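Local coordinates for protein glycosyl hydrolase (Rhizobium leguminosarum bv. trifolii, PDB 5NDX) that is an alpha-L-iduronidase of glycoside hydrolase family 39, the bacterial orthologue of the human lysosomal enzyme, and probably hydrolyses O-glycosyl bonds, at residues T25-P29 with A30-L34; S76-D79 with R80-V84; L512-P515 with L516-T520; A584-S588 with T589-H593. The protein carries 2 engineered substitutions. All blocks are in the same frame, centred on the assembly; numbering follows the deposited sequence.

In the fold
Interactions 1 and 2 belong to the TIM barrel of this family 39 hydrolase. Interaction 1 is the turn that leaves the first barrel strand, and interaction 2 lies on the helix 76-87. They touch, with centres about 12 Å apart: Leu33 CD1 lies 3.7 Å from Ala81 CB. Interaction 1 is also near the catalytic pocket. The Ser28 side chain is about 5 Å from a bound methylumbelliferyl iduronide and about 9 Å from that of Gln146, an engineered residue at the predicted proton-donor position. Interaction 3 lies in the mixed sheet that also takes in strand 4-10; interaction 4 leads into a small C-terminal sheet. Both lie away from these sites, centres about 24 Å apart.

Interaction 1 (T25-P29 with A30-L34); sequences TGFSP and AELLL
Between Phe27 and Leu33 the chain passes from strand 24-27, through a cis peptide bond before Pro29, into a 3-10 turn, where Leu32 N donates to Pro29 O at 3.1 Å. The N-H points fairly straight at the oxygen (156°) but comes from above the carbonyl plane. Phe27 carries the side-chain contact. Its CG sits between its own N and carbonyl carbon (chi1 61°), and this torsion brings CE1 and CZ within reach of Leu32 and Leu33. Leu33 meets the ring at its edge, with CG 3.8 Å from Phe27 CZ. Leu32 comes in obliquely, its CB 3.9 Å from Phe27 CE1. The bent Glu31 chain brings OE1 to 3.3 Å from Pro29 CB, beside CB and CG of the proline ring. Replacing Phe27 by an alanine would probably open a gap beside Leu32 and Leu33 and leave the 3-10 segment less firmly seated on the strand. Phe27 also packs on Val58 of the adjacent barrel strand 55-58 and on Met38 of helix 36-45. Leu33 reaches Val58, Leu42 of helix 36-45, and Ala81, Val84 and Met85 of helix 76-87, so this strand-to-helix turn is wedged between the barrel wall and two outer helices.

Interaction 2 (S76-D79 with R80-V84); sequences SLLD and RALDV
Leu77 and Arg80 lie side by side and point the same way along the helix surface. Leu77 CD2 comes to 3.5 Å from Arg80 NH1, obliquely to the guanidinium plane. The arginine chain bends at chi3 (51°), which carries its end back beside the leucine. On another side of the helix Leu78 and Leu82 meet at a slant, with Leu78 CG 4.1 Å from Leu82 CD1. Both belong to helix 76-87, an outer helix of the TIM barrel, and they are held one turn apart by i to i+4 backbone bonds. Of these, Leu82 N to Leu78 O is 2.9 Å long and nearly straight at 176°. Asp83 N to Asp79 O is also 2.9 Å but more bent. Residues of helix 110-131 engage the carboxylates of both Asp79 and Asp83, whose OD1 atoms are 6.1 Å apart. Asp79 pairs with Arg126 and takes a hydrogen bond from Tyr127. Asp83 pairs with Arg130 and bonds to Tyr131. The two arginines probably offset the repulsion between the two acids. With Asp83 replaced by alanine, Arg130 would probably lose this salt bridge and Tyr131 this hydrogen bond. Leu78 and Leu82 also both pack on Tyr127, beside the polar row.

Interaction 3 (L512-P515 with L516-T520); sequences LDVP and LPSLT
A type VIb turn, with cis Pro517 at its third position, joins strand 508-516 to strand 518-526. Ser518, its last residue, bonds back to Pro515, its first: Ser518 OG donates to Pro515 O at 2.7 Å. The hydroxyl approaches in the carbonyl plane, on a lone pair, with a C=O...donor angle of 143°. The first torsion explains the reach. Ser518 OG lies between its own N and carbonyl carbon (chi1 71°), and this brings the hydroxyl to Pro515 O. The backbone N of Ser518 is also near Pro515 O but is badly angled for a bond, as fits a type VIb turn, and the side chain takes that role. The same hydroxyl touches carbon as well. Pro515 CD is 3.7 Å from Ser518 OG, and Val514 CG1 is 3.8 Å from it. The chain reverses through Leu516 and Pro517, and the CA atoms of Pro515 and Ser518 are 5.5 Å apart.

The two strands belong to the same mixed beta-sheet but are not neighbours in it. Strand 508-516 is an edge strand beside 422-431, where Val514 pairs with Thr424. Strand 518-526 runs between 436-445 and 407-413, and Ser518 bonds through its backbone to His413. Arg444 of strand 436-445 packs on both Pro515 and Ser518 and bonds to Asp513 O and Thr520 OG1.

Interaction 4 (A584-S588 with T589-H593); sequences APLIS and TAFLH
Leu586 and Phe591 cross at about a right angle, and a single methyl does the touching: Leu586 CD1 lies 3.9 Å from Phe591 CD1. The methyl stands oblique to the ring. It also lies 4.0 Å from Phe591 CB and the same distance from Ala590 O, so it sits where the ring leaves the strand. Phe591 CG is anti to its own N (chi1 -180°), which carries the ring off the strand at a slant. Leu586 CG is beside its backbone N (chi1 -64°), and the leucine reaches across the bend of the chain.

The backbone bond is weak. Ala590 N donates to Ser588 O at 3.1 Å, with an angle of 143° at the hydrogen. It closes an inverse gamma turn centred on Thr589. The bend leads from the sheet of strands 566-572 and 579-580 into edge strand 590-594 of the other sheet, consistent with a fibronectin type III-like sandwich.

The hydroxyls of Ser588 and Thr589 find partners in other parts of the chain. Ser588 OG bonds to Glu370 OE1, and Thr589 OG1 bonds to Trp556 O of strand 549-557. The backbone of Thr589 also bonds to Trp556 and to Gly47.

Across the bend the hold is mainly van der Waals contact with one weak bond. The buried hydroxyls are satisfied from outside it, and the Thr589 bond to Gly47, just after helix 36-45, probably helps to tie the turn to the barrel.

Interaction 1 (T25-P29 with A30-L34)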
ATOM      1  N   THR A  25       1.591   0.579  -3.892  1.00 32.06           N
ATOM      2  CA  THR A  25       2.507   1.617  -3.472  1.00 32.85           C
ATOM      3  C   THR A  25       3.630   1.685  -4.516  1.00 33.88           C
ATOM      4  O   THR A  25       3.603   1.004  -5.547  1.00 34.93           O
ATOM      5  CB  THR A  25       3.036   1.408  -2.002  1.00 34.12           C
ATOM      6  OG1 THR A  25       3.896   2.498  -1.616  1.00 35.80           O
ATOM      7  CG2 THR A  25       3.834   0.150  -1.865  1.00 35.12           C
ATOM      8  N   GLY A  26       4.589   2.535  -4.262  1.00 33.24           N
ATOM      9  CA  GLY A  26       5.646   2.728  -5.193  1.00 36.15           C
ATOM     10  C   GLY A  26       6.796   3.516  -4.609  1.00 35.80           C
ATOM     11  O   GLY A  26       6.724   4.022  -3.475  1.00 34.06           O
ATOM     12  N   PHE A  27       7.878   3.555  -5.386  1.00 36.66           N
ATOM     13  CA  PHE A  27       9.104   4.274  -5.036  1.00 37.03           C
ATOM     14  C   PHE A  27      10.008   4.404  -6.278  1.00 39.03           C
ATOM     15  O   PHE A  27       9.672   3.916  -7.369  1.00 35.38           O
ATOM     16  CB  PHE A  27       9.857   3.608  -3.884  1.00 36.75           C
ATOM     17  CG  PHE A  27      10.317   2.209  -4.179  1.00 36.59           C
ATOM     18  CD1 PHE A  27      11.521   1.971  -4.829  1.00 36.88           C
ATOM     19  CD2 PHE A  27       9.547   1.140  -3.820  1.00 37.82           C
ATOM     20  CE1 PHE A  27      11.932   0.690  -5.118  1.00 36.16           C
ATOM     21  CE2 PHE A  27       9.964  -0.156  -4.078  1.00 37.95           C
ATOM     22  CZ  PHE A  27      11.161  -0.371  -4.750  1.00 38.64           C
ATOM     23  N   SER A  28      11.119   5.117  -6.074  1.00 39.42           N
ATOM     24  CA  SER A  28      12.129   5.371  -7.067  1.00 40.88           C
ATOM     25  C   SER A  28      13.472   5.445  -6.321  1.00 40.89           C
ATOM     26  O   SER A  28      13.491   5.891  -5.181  1.00 39.99           O
ATOM     27  CB  SER A  28      11.848   6.689  -7.770  1.00 41.39           C
ATOM     28  OG  SER A  28      12.653   6.749  -8.909  1.00 46.02           O
ATOM     29  N   PRO A  29      14.585   4.998  -6.908  1.00 41.01           N
ATOM     30  CA  PRO A  29      14.664   4.308  -8.184  1.00 41.57           C
ATOM     31  C   PRO A  29      14.676   2.802  -8.011  1.00 40.36           C
ATOM     32  O   PRO A  29      14.756   2.271  -6.883  1.00 40.36           O
ATOM     33  CB  PRO A  29      16.038   4.774  -8.723  1.00 41.70           C
ATOM     34  CG  PRO A  29      16.887   4.745  -7.493  1.00 41.65           C
ATOM     35  CD  PRO A  29      15.944   5.340  -6.419  1.00 43.51           C
ATOM     36  N   ALA A  30      14.658   2.127  -9.152  1.00 40.62           N
ATOM     37  CA  ALA A  30      14.554   0.673  -9.224  1.00 41.17           C
ATOM     38  C   ALA A  30      15.688  -0.059  -8.532  1.00 42.19           C
ATOM     39  O   ALA A  30      15.492  -1.167  -8.029  1.00 40.43           O
ATOM     40  CB  ALA A  30      14.462   0.236 -10.678  1.00 41.60           C
ATOM     41  N   GLU A  31      16.852   0.570  -8.473  1.00 41.73           N
ATOM     42  CA  GLU A  31      18.019  -0.018  -7.808  1.00 44.77           C
ATOM     43  C   GLU A  31      17.765  -0.346  -6.343  1.00 42.67           C
ATOM     44  O   GLU A  31      18.396  -1.270  -5.817  1.00 42.16           O
ATOM     45  CB  GLU A  31      19.242   0.927  -7.880  1.00 48.26           C
ATOM     46  CG  GLU A  31      19.920   0.975  -9.237  1.00 52.25           C
ATOM     47  CD  GLU A  31      19.235   1.884 -10.258  1.00 57.16           C
ATOM     48  OE1 GLU A  31      18.220   2.549  -9.925  1.00 55.99           O
ATOM     49  OE2 GLU A  31      19.720   1.929 -11.424  1.00 62.67           O
ATOM     50  N   LEU A  32      16.852   0.369  -5.672  1.00 41.27           N
ATOM     51  CA  LEU A  32      16.513   0.004  -4.278  1.00 41.23           C
ATOM     52  C   LEU A  32      16.028  -1.393  -4.162  1.00 39.35           C
ATOM     53  O   LEU A  32      16.232  -2.007  -3.115  1.00 41.70           O
ATOM     54  CB  LEU A  32      15.485   0.954  -3.652  1.00 43.05           C
ATOM     55  CG  LEU A  32      15.936   2.389  -3.499  1.00 44.51           C
ATOM     56  CD1 LEU A  32      14.803   3.170  -2.856  1.00 46.35           C
ATOM     57  CD2 LEU A  32      17.223   2.491  -2.697  1.00 47.14           C
ATOM     58  N   LEU A  33      15.457  -1.962  -5.228  1.00 39.08           N
ATOM     59  CA  LEU A  33      15.001  -3.362  -5.161  1.00 40.05           C
ATOM     60  C   LEU A  33      16.150  -4.357  -4.938  1.00 41.80           C
ATOM     61  O   LEU A  33      15.927  -5.465  -4.493  1.00 40.24           O
ATOM     62  CB  LEU A  33      14.236  -3.765  -6.419  1.00 40.07           C
ATOM     63  CG  LEU A  33      12.837  -3.223  -6.587  1.00 41.03           C
ATOM     64  CD1 LEU A  33      12.310  -3.301  -8.008  1.00 42.69           C
ATOM     65  CD2 LEU A  33      11.881  -3.993  -5.674  1.00 40.05           C
ATOM     66  N   LEU A  34      17.374  -3.959  -5.226  1.00 43.75           N
ATOM     67  CA  LEU A  34      18.540  -4.817  -4.989  1.00 45.83           C
ATOM     68  C   LEU A  34      19.121  -4.647  -3.591  1.00 45.88           C
ATOM     69  O   LEU A  34      19.977  -5.405  -3.238  1.00 46.77           O
ATOM     70  CB  LEU A  34      19.651  -4.503  -5.992  1.00 47.70           C
ATOM     71  CG  LEU A  34      19.171  -4.452  -7.456  1.00 51.56           C
ATOM     72  CD1 LEU A  34      20.286  -3.940  -8.371  1.00 54.81           C
ATOM     73  CD2 LEU A  34      18.640  -5.797  -7.913  1.00 48.81           C
TER

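Interaction 2 (S76-D79 with R80-V84)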
ATOM      1  N   SER A  76      20.371  -9.290 -15.923  1.00 47.32           N
ATOM      2  CA  SER A  76      20.536  -9.934 -14.629  1.00 47.15           C
ATOM      3  C   SER A  76      20.062  -9.069 -13.438  1.00 44.92           C
ATOM      4  O   SER A  76      19.569  -9.635 -12.482  1.00 44.01           O
ATOM      5  CB  SER A  76      21.978 -10.402 -14.435  1.00 48.39           C
ATOM      6  OG  SER A  76      22.828  -9.288 -14.463  1.00 54.17           O
ATOM      7  N   LEU A  77      20.202  -7.740 -13.491  1.00 42.77           N
ATOM      8  CA  LEU A  77      19.693  -6.868 -12.431  1.00 42.03           C
ATOM      9  C   LEU A  77      18.169  -6.769 -12.433  1.00 42.21           C
ATOM     10  O   LEU A  77      17.549  -6.802 -11.358  1.00 41.66           O
ATOM     11  CB  LEU A  77      20.328  -5.464 -12.455  1.00 42.44           C
ATOM     12  CG  LEU A  77      21.862  -5.456 -12.283  1.00 45.36           C
ATOM     13  CD1 LEU A  77      22.403  -4.006 -12.249  1.00 46.02           C
ATOM     14  CD2 LEU A  77      22.311  -6.230 -11.034  1.00 45.21           C
ATOM     15  N   LEU A  78      17.576  -6.687 -13.628  1.00 41.41           N
ATOM     16  CA  LEU A  78      16.133  -6.666 -13.757  1.00 41.53           C
ATOM     17  C   LEU A  78      15.516  -7.970 -13.271  1.00 40.70           C
ATOM     18  O   LEU A  78      14.489  -7.947 -12.591  1.00 39.02           O
ATOM     19  CB  LEU A  78      15.669  -6.278 -15.182  1.00 40.87           C
ATOM     20  CG  LEU A  78      14.166  -6.023 -15.371  1.00 41.41           C
ATOM     21  CD1 LEU A  78      13.602  -4.943 -14.424  1.00 41.43           C
ATOM     22  CD2 LEU A  78      13.835  -5.648 -16.800  1.00 41.75           C
ATOM     23  N   ASP A  79      16.154  -9.095 -13.575  1.00 40.92           N
ATOM     24  CA  ASP A  79      15.740 -10.392 -13.062  1.00 41.37           C
ATOM     25  C   ASP A  79      15.684 -10.431 -11.527  1.00 40.63           C
ATOM     26  O   ASP A  79      14.742 -10.952 -10.974  1.00 38.10           O
ATOM     27  CB  ASP A  79      16.695 -11.514 -13.488  1.00 43.44           C
ATOM     28  CG  ASP A  79      16.676 -11.814 -14.989  1.00 44.16           C
ATOM     29  OD1 ASP A  79      15.766 -11.372 -15.737  1.00 42.20           O
ATOM     30  OD2 ASP A  79      17.633 -12.528 -15.396  1.00 44.22           O
ATOM     31  N   ARG A  80      16.724  -9.931 -10.874  1.00 41.54           N
ATOM     32  CA  ARG A  80      16.760  -9.894  -9.431  1.00 44.77           C
ATOM     33  C   ARG A  80      15.659  -9.001  -8.867  1.00 40.52           C
ATOM     34  O   ARG A  80      15.044  -9.355  -7.897  1.00 38.80           O
ATOM     35  CB  ARG A  80      18.131  -9.424  -8.925  1.00 48.27           C
ATOM     36  CG  ARG A  80      19.188 -10.525  -9.118  1.00 51.46           C
ATOM     37  CD  ARG A  80      20.624 -10.043  -8.911  1.00 53.25           C
ATOM     38  NE  ARG A  80      20.799  -9.322  -7.633  1.00 57.83           N
ATOM     39  CZ  ARG A  80      21.819  -8.499  -7.326  1.00 60.23           C
ATOM     40  NH1 ARG A  80      22.810  -8.246  -8.189  1.00 63.41           N
ATOM     41  NH2 ARG A  80      21.853  -7.912  -6.136  1.00 63.05           N
ATOM     42  N   ALA A  81      15.407  -7.880  -9.519  1.00 39.09           N
ATOM     43  CA  ALA A  81      14.441  -6.905  -9.061  1.00 39.27           C
ATOM     44  C   ALA A  81      13.004  -7.444  -9.176  1.00 40.78           C
ATOM     45  O   ALA A  81      12.223  -7.335  -8.230  1.00 38.69           O
ATOM     46  CB  ALA A  81      14.579  -5.620  -9.854  1.00 38.52           C
ATOM     47  N   LEU A  82      12.671  -8.023 -10.323  1.00 38.08           N
ATOM     48  CA  LEU A  82      11.368  -8.660 -10.496  1.00 37.89           C
ATOM     49  C   LEU A  82      11.228  -9.896  -9.645  1.00 38.81           C
ATOM     50  O   LEU A  82      10.139 -10.122  -9.089  1.00 37.19           O
ATOM     51  CB  LEU A  82      11.058  -8.956 -11.948  1.00 38.77           C
ATOM     52  CG  LEU A  82      11.038  -7.695 -12.829  1.00 41.40           C
ATOM     53  CD1 LEU A  82      10.826  -8.051 -14.285  1.00 41.35           C
ATOM     54  CD2 LEU A  82       9.968  -6.719 -12.356  1.00 41.67           C
ATOM     55  N   ASP A  83      12.292 -10.692  -9.506  1.00 39.07           N
ATOM     56  CA  ASP A  83      12.191 -11.902  -8.698  1.00 39.08           C
ATOM     57  C   ASP A  83      11.834 -11.574  -7.241  1.00 38.29           C
ATOM     58  O   ASP A  83      11.056 -12.293  -6.638  1.00 36.51           O
ATOM     59  CB  ASP A  83      13.490 -12.699  -8.679  1.00 40.50           C
ATOM     60  CG  ASP A  83      13.744 -13.487  -9.945  1.00 40.91           C
ATOM     61  OD1 ASP A  83      12.896 -13.614 -10.852  1.00 42.22           O
ATOM     62  OD2 ASP A  83      14.876 -13.948 -10.030  1.00 40.63           O
ATOM     63  N   VAL A  84      12.414 -10.523  -6.661  1.00 39.91           N
ATOM     64  CA  VAL A  84      12.042 -10.174  -5.281  1.00 40.72           C
ATOM     65  C   VAL A  84      10.595  -9.774  -5.129  1.00 37.80           C
ATOM     66  O   VAL A  84      10.027 -10.047  -4.088  1.00 38.01           O
ATOM     67  CB  VAL A  84      12.809  -9.003  -4.531  1.00 42.61           C
ATOM     68  CG1 VAL A  84      13.931  -9.552  -3.773  1.00 46.96           C
ATOM     69  CG2 VAL A  84      13.134  -7.794  -5.343  1.00 40.48           C
TER

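Interaction 3 (L512-P515 with L516-T520)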
ATOM      1  N   LEU A 512     -17.748   3.667  21.100  1.00 34.41           N
ATOM      2  CA  LEU A 512     -16.406   4.010  20.717  1.00 34.22           C
ATOM      3  C   LEU A 512     -16.158   5.469  21.037  1.00 32.70           C
ATOM      4  O   LEU A 512     -16.964   6.330  20.755  1.00 31.91           O
ATOM      5  CB  LEU A 512     -16.234   3.793  19.229  1.00 34.58           C
ATOM      6  CG  LEU A 512     -16.420   2.385  18.676  1.00 37.03           C
ATOM      7  CD1 LEU A 512     -16.557   2.438  17.171  1.00 37.08           C
ATOM      8  CD2 LEU A 512     -15.206   1.563  19.061  1.00 39.48           C
ATOM      9  N   ASP A 513     -15.004   5.715  21.611  1.00 33.82           N
ATOM     10  CA  ASP A 513     -14.432   7.051  21.752  1.00 33.59           C
ATOM     11  C   ASP A 513     -13.552   7.242  20.536  1.00 32.78           C
ATOM     12  O   ASP A 513     -12.653   6.425  20.281  1.00 35.65           O
ATOM     13  CB  ASP A 513     -13.624   7.111  23.037  1.00 35.87           C
ATOM     14  CG  ASP A 513     -12.731   8.335  23.086  1.00 39.65           C
ATOM     15  OD1 ASP A 513     -13.305   9.458  23.236  1.00 38.56           O
ATOM     16  OD2 ASP A 513     -11.477   8.147  22.876  1.00 39.53           O
ATOM     17  N   VAL A 514     -13.810   8.285  19.759  1.00 32.07           N
ATOM     18  CA  VAL A 514     -13.245   8.408  18.426  1.00 32.71           C
ATOM     19  C   VAL A 514     -12.414   9.705  18.338  1.00 32.34           C
ATOM     20  O   VAL A 514     -12.942  10.734  18.026  1.00 29.93           O
ATOM     21  CB  VAL A 514     -14.354   8.395  17.376  1.00 32.45           C
ATOM     22  CG1 VAL A 514     -13.793   8.508  15.997  1.00 33.71           C
ATOM     23  CG2 VAL A 514     -15.167   7.114  17.476  1.00 34.55           C
ATOM     24  N   PRO A 515     -11.098   9.623  18.596  1.00 31.65           N
ATOM     25  CA  PRO A 515     -10.275  10.830  18.465  1.00 31.87           C
ATOM     26  C   PRO A 515     -10.142  11.340  17.050  1.00 30.61           C
ATOM     27  O   PRO A 515     -10.283  10.583  16.106  1.00 29.38           O
ATOM     28  CB  PRO A 515      -8.896  10.393  18.972  1.00 31.89           C
ATOM     29  CG  PRO A 515      -9.126   9.104  19.711  1.00 31.90           C
ATOM     30  CD  PRO A 515     -10.332   8.467  19.074  1.00 31.16           C
ATOM     31  N   LEU A 516      -9.908  12.643  16.946  1.00 30.20           N
ATOM     32  CA  LEU A 516      -9.516  13.301  15.718  1.00 31.05           C
ATOM     33  C   LEU A 516      -8.012  13.589  15.830  1.00 30.76           C
ATOM     34  O   LEU A 516      -7.600  14.346  16.721  1.00 32.88           O
ATOM     35  CB  LEU A 516     -10.295  14.593  15.528  1.00 30.75           C
ATOM     36  CG  LEU A 516      -9.877  15.470  14.342  1.00 31.13           C
ATOM     37  CD1 LEU A 516     -10.233  14.739  13.087  1.00 31.12           C
ATOM     38  CD2 LEU A 516     -10.609  16.828  14.410  1.00 33.83           C
ATOM     39  N   PRO A 517      -7.168  13.040  14.956  1.00 30.24           N
ATOM     40  CA  PRO A 517      -7.479  12.016  13.962  1.00 28.95           C
ATOM     41  C   PRO A 517      -7.395  10.588  14.486  1.00 28.34           C
ATOM     42  O   PRO A 517      -6.694  10.319  15.460  1.00 28.86           O
ATOM     43  CB  PRO A 517      -6.383  12.205  12.928  1.00 29.34           C
ATOM     44  CG  PRO A 517      -5.209  12.735  13.670  1.00 29.53           C
ATOM     45  CD  PRO A 517      -5.736  13.446  14.897  1.00 29.72           C
ATOM     46  N   SER A 518      -8.111   9.683  13.817  1.00 27.98           N
ATOM     47  CA  SER A 518      -8.005   8.265  14.114  1.00 27.90           C
ATOM     48  C   SER A 518      -8.612   7.436  13.027  1.00 28.29           C
ATOM     49  O   SER A 518      -9.407   7.923  12.211  1.00 27.35           O
ATOM     50  CB  SER A 518      -8.674   7.924  15.476  1.00 28.14           C
ATOM     51  OG  SER A 518     -10.106   8.034  15.377  1.00 29.25           O
ATOM     52  N   LEU A 519      -8.159   6.186  12.978  1.00 28.47           N
ATOM     53  CA  LEU A 519      -8.753   5.172  12.123  1.00 29.41           C
ATOM     54  C   LEU A 519      -9.075   3.995  13.019  1.00 28.26           C
ATOM     55  O   LEU A 519      -8.205   3.518  13.734  1.00 28.54           O
ATOM     56  CB  LEU A 519      -7.761   4.722  11.036  1.00 28.82           C
ATOM     57  CG  LEU A 519      -8.296   3.684  10.050  1.00 29.24           C
ATOM     58  CD1 LEU A 519      -9.524   4.194   9.285  1.00 30.03           C
ATOM     59  CD2 LEU A 519      -7.190   3.289   9.033  1.00 30.42           C
ATOM     60  N   THR A 520     -10.301   3.538  12.966  1.00 27.86           N
ATOM     61  CA  THR A 520     -10.750   2.389  13.725  1.00 28.94           C
ATOM     62  C   THR A 520     -11.248   1.318  12.733  1.00 29.33           C
ATOM     63  O   THR A 520     -12.009   1.625  11.822  1.00 28.32           O
ATOM     64  CB  THR A 520     -11.919   2.738  14.633  1.00 28.97           C
ATOM     65  OG1 THR A 520     -11.596   3.854  15.455  1.00 31.49           O
ATOM     66  CG2 THR A 520     -12.312   1.596  15.558  1.00 29.47           C
TER

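Interaction 4 (A584-S588 with T589-H593)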
ATOM      1  N   ALA A 584       2.730  -8.086  20.266  1.00 46.95           N
ATOM      2  CA  ALA A 584       1.342  -7.854  19.873  1.00 45.64           C
ATOM      3  C   ALA A 584       0.913  -8.931  18.874  1.00 44.67           C
ATOM      4  O   ALA A 584       1.734  -9.393  18.106  1.00 44.24           O
ATOM      5  CB  ALA A 584       1.243  -6.489  19.230  1.00 47.21           C
ATOM      6  N   PRO A 585      -0.365  -9.333  18.887  1.00 42.50           N
ATOM      7  CA  PRO A 585      -0.962 -10.155  17.828  1.00 42.00           C
ATOM      8  C   PRO A 585      -0.807  -9.530  16.447  1.00 39.82           C
ATOM      9  O   PRO A 585      -1.040  -8.322  16.275  1.00 38.53           O
ATOM     10  CB  PRO A 585      -2.446 -10.178  18.205  1.00 42.81           C
ATOM     11  CG  PRO A 585      -2.453  -9.945  19.670  1.00 44.27           C
ATOM     12  CD  PRO A 585      -1.367  -8.958  19.897  1.00 41.64           C
ATOM     13  N   LEU A 586      -0.371 -10.325  15.484  1.00 35.07           N
ATOM     14  CA  LEU A 586       0.017  -9.784  14.202  1.00 34.24           C
ATOM     15  C   LEU A 586      -1.113 -10.006  13.261  1.00 34.08           C
ATOM     16  O   LEU A 586      -1.544 -11.160  13.074  1.00 34.03           O
ATOM     17  CB  LEU A 586       1.242 -10.503  13.680  1.00 35.33           C
ATOM     18  CG  LEU A 586       2.495 -10.335  14.534  1.00 35.53           C
ATOM     19  CD1 LEU A 586       3.497 -11.440  14.199  1.00 35.46           C
ATOM     20  CD2 LEU A 586       3.075  -8.913  14.325  1.00 35.87           C
ATOM     21  N   ILE A 587      -1.579  -8.977  12.584  1.00 32.44           N
ATOM     22  CA  ILE A 587      -2.510  -9.246  11.477  1.00 34.92           C
ATOM     23  C   ILE A 587      -1.846  -9.470  10.098  1.00 34.07           C
ATOM     24  O   ILE A 587      -2.510  -9.978   9.189  1.00 31.69           O
ATOM     25  CB  ILE A 587      -3.637  -8.218  11.334  1.00 38.98           C
ATOM     26  CG1 ILE A 587      -3.071  -6.858  11.034  1.00 41.63           C
ATOM     27  CG2 ILE A 587      -4.494  -8.183  12.582  1.00 42.32           C
ATOM     28  CD1 ILE A 587      -4.181  -5.845  10.823  1.00 47.68           C
ATOM     29  N   SER A 588      -0.592  -9.069   9.949  1.00 31.60           N
ATOM     30  CA  SER A 588       0.163  -9.288   8.725  1.00 32.18           C
ATOM     31  C   SER A 588       1.106 -10.464   8.932  1.00 32.22           C
ATOM     32  O   SER A 588       1.507 -10.761  10.046  1.00 35.04           O
ATOM     33  CB  SER A 588       0.982  -8.001   8.328  1.00 32.39           C
ATOM     34  OG  SER A 588       0.084  -7.022   7.740  1.00 33.81           O
ATOM     35  N   THR A 589       1.489 -11.095   7.839  1.00 31.47           N
ATOM     36  CA  THR A 589       2.260 -12.324   7.874  1.00 31.83           C
ATOM     37  C   THR A 589       3.733 -12.053   7.744  1.00 32.02           C
ATOM     38  O   THR A 589       4.381 -12.559   6.853  1.00 30.84           O
ATOM     39  CB  THR A 589       1.789 -13.244   6.749  1.00 32.76           C
ATOM     40  OG1 THR A 589       2.062 -12.623   5.495  1.00 32.01           O
ATOM     41  CG2 THR A 589       0.309 -13.512   6.896  1.00 32.60           C
ATOM     42  N   ALA A 590       4.256 -11.271   8.687  1.00 32.75           N
ATOM     43  CA  ALA A 590       5.643 -10.901   8.708  1.00 33.48           C
ATOM     44  C   ALA A 590       6.040 -10.523  10.133  1.00 33.75           C
ATOM     45  O   ALA A 590       5.218 -10.056  10.906  1.00 33.75           O
ATOM     46  CB  ALA A 590       5.907  -9.754   7.738  1.00 32.94           C
ATOM     47  N   PHE A 591       7.274 -10.827  10.507  1.00 33.77           N
ATOM     48  CA  PHE A 591       7.753 -10.515  11.841  1.00 33.78           C
ATOM     49  C   PHE A 591       9.256 -10.408  11.908  1.00 33.10           C
ATOM     50  O   PHE A 591       9.960 -11.293  11.457  1.00 32.69           O
ATOM     51  CB  PHE A 591       7.248 -11.570  12.826  1.00 34.30           C
ATOM     52  CG  PHE A 591       7.692 -11.335  14.240  1.00 34.90           C
ATOM     53  CD1 PHE A 591       7.141 -10.313  14.994  1.00 36.00           C
ATOM     54  CD2 PHE A 591       8.714 -12.105  14.810  1.00 36.37           C
ATOM     55  CE1 PHE A 591       7.550 -10.090  16.330  1.00 35.73           C
ATOM     56  CE2 PHE A 591       9.133 -11.866  16.128  1.00 36.46           C
ATOM     57  CZ  PHE A 591       8.542 -10.859  16.890  1.00 35.15           C
ATOM     58  N   LEU A 592       9.750  -9.315  12.469  1.00 33.60           N
ATOM     59  CA  LEU A 592      11.166  -9.141  12.703  1.00 33.83           C
ATOM     60  C   LEU A 592      11.521  -9.594  14.130  1.00 35.13           C
ATOM     61  O   LEU A 592      11.008  -9.032  15.090  1.00 35.37           O
ATOM     62  CB  LEU A 592      11.638  -7.673  12.448  1.00 34.92           C
ATOM     63  CG  LEU A 592      13.170  -7.821  12.643  1.00 37.69           C
ATOM     64  CD1 LEU A 592      13.971  -7.759  11.371  1.00 39.96           C
ATOM     65  CD2 LEU A 592      13.807  -7.187  13.830  1.00 38.41           C
ATOM     66  N   HIS A 593      12.358 -10.637  14.276  1.00 35.25           N
ATOM     67  CA  HIS A 593      12.800 -11.094  15.600  1.00 37.79           C
ATOM     68  C   HIS A 593      14.235 -10.664  15.891  1.00 39.01           C
ATOM     69  O   HIS A 593      15.114 -10.914  15.066  1.00 40.15           O
ATOM     70  CB  HIS A 593      12.780 -12.634  15.684  1.00 42.04           C
ATOM     71  CG  HIS A 593      13.003 -13.138  17.076  1.00 43.48           C
ATOM     72  ND1 HIS A 593      13.839 -14.199  17.370  1.00 43.44           N
ATOM     73  CD2 HIS A 593      12.534 -12.678  18.266  1.00 42.95           C
ATOM     74  CE1 HIS A 593      13.819 -14.415  18.678  1.00 43.17           C
ATOM     75  NE2 HIS A 593      13.056 -13.495  19.248  1.00 44.08           N
TER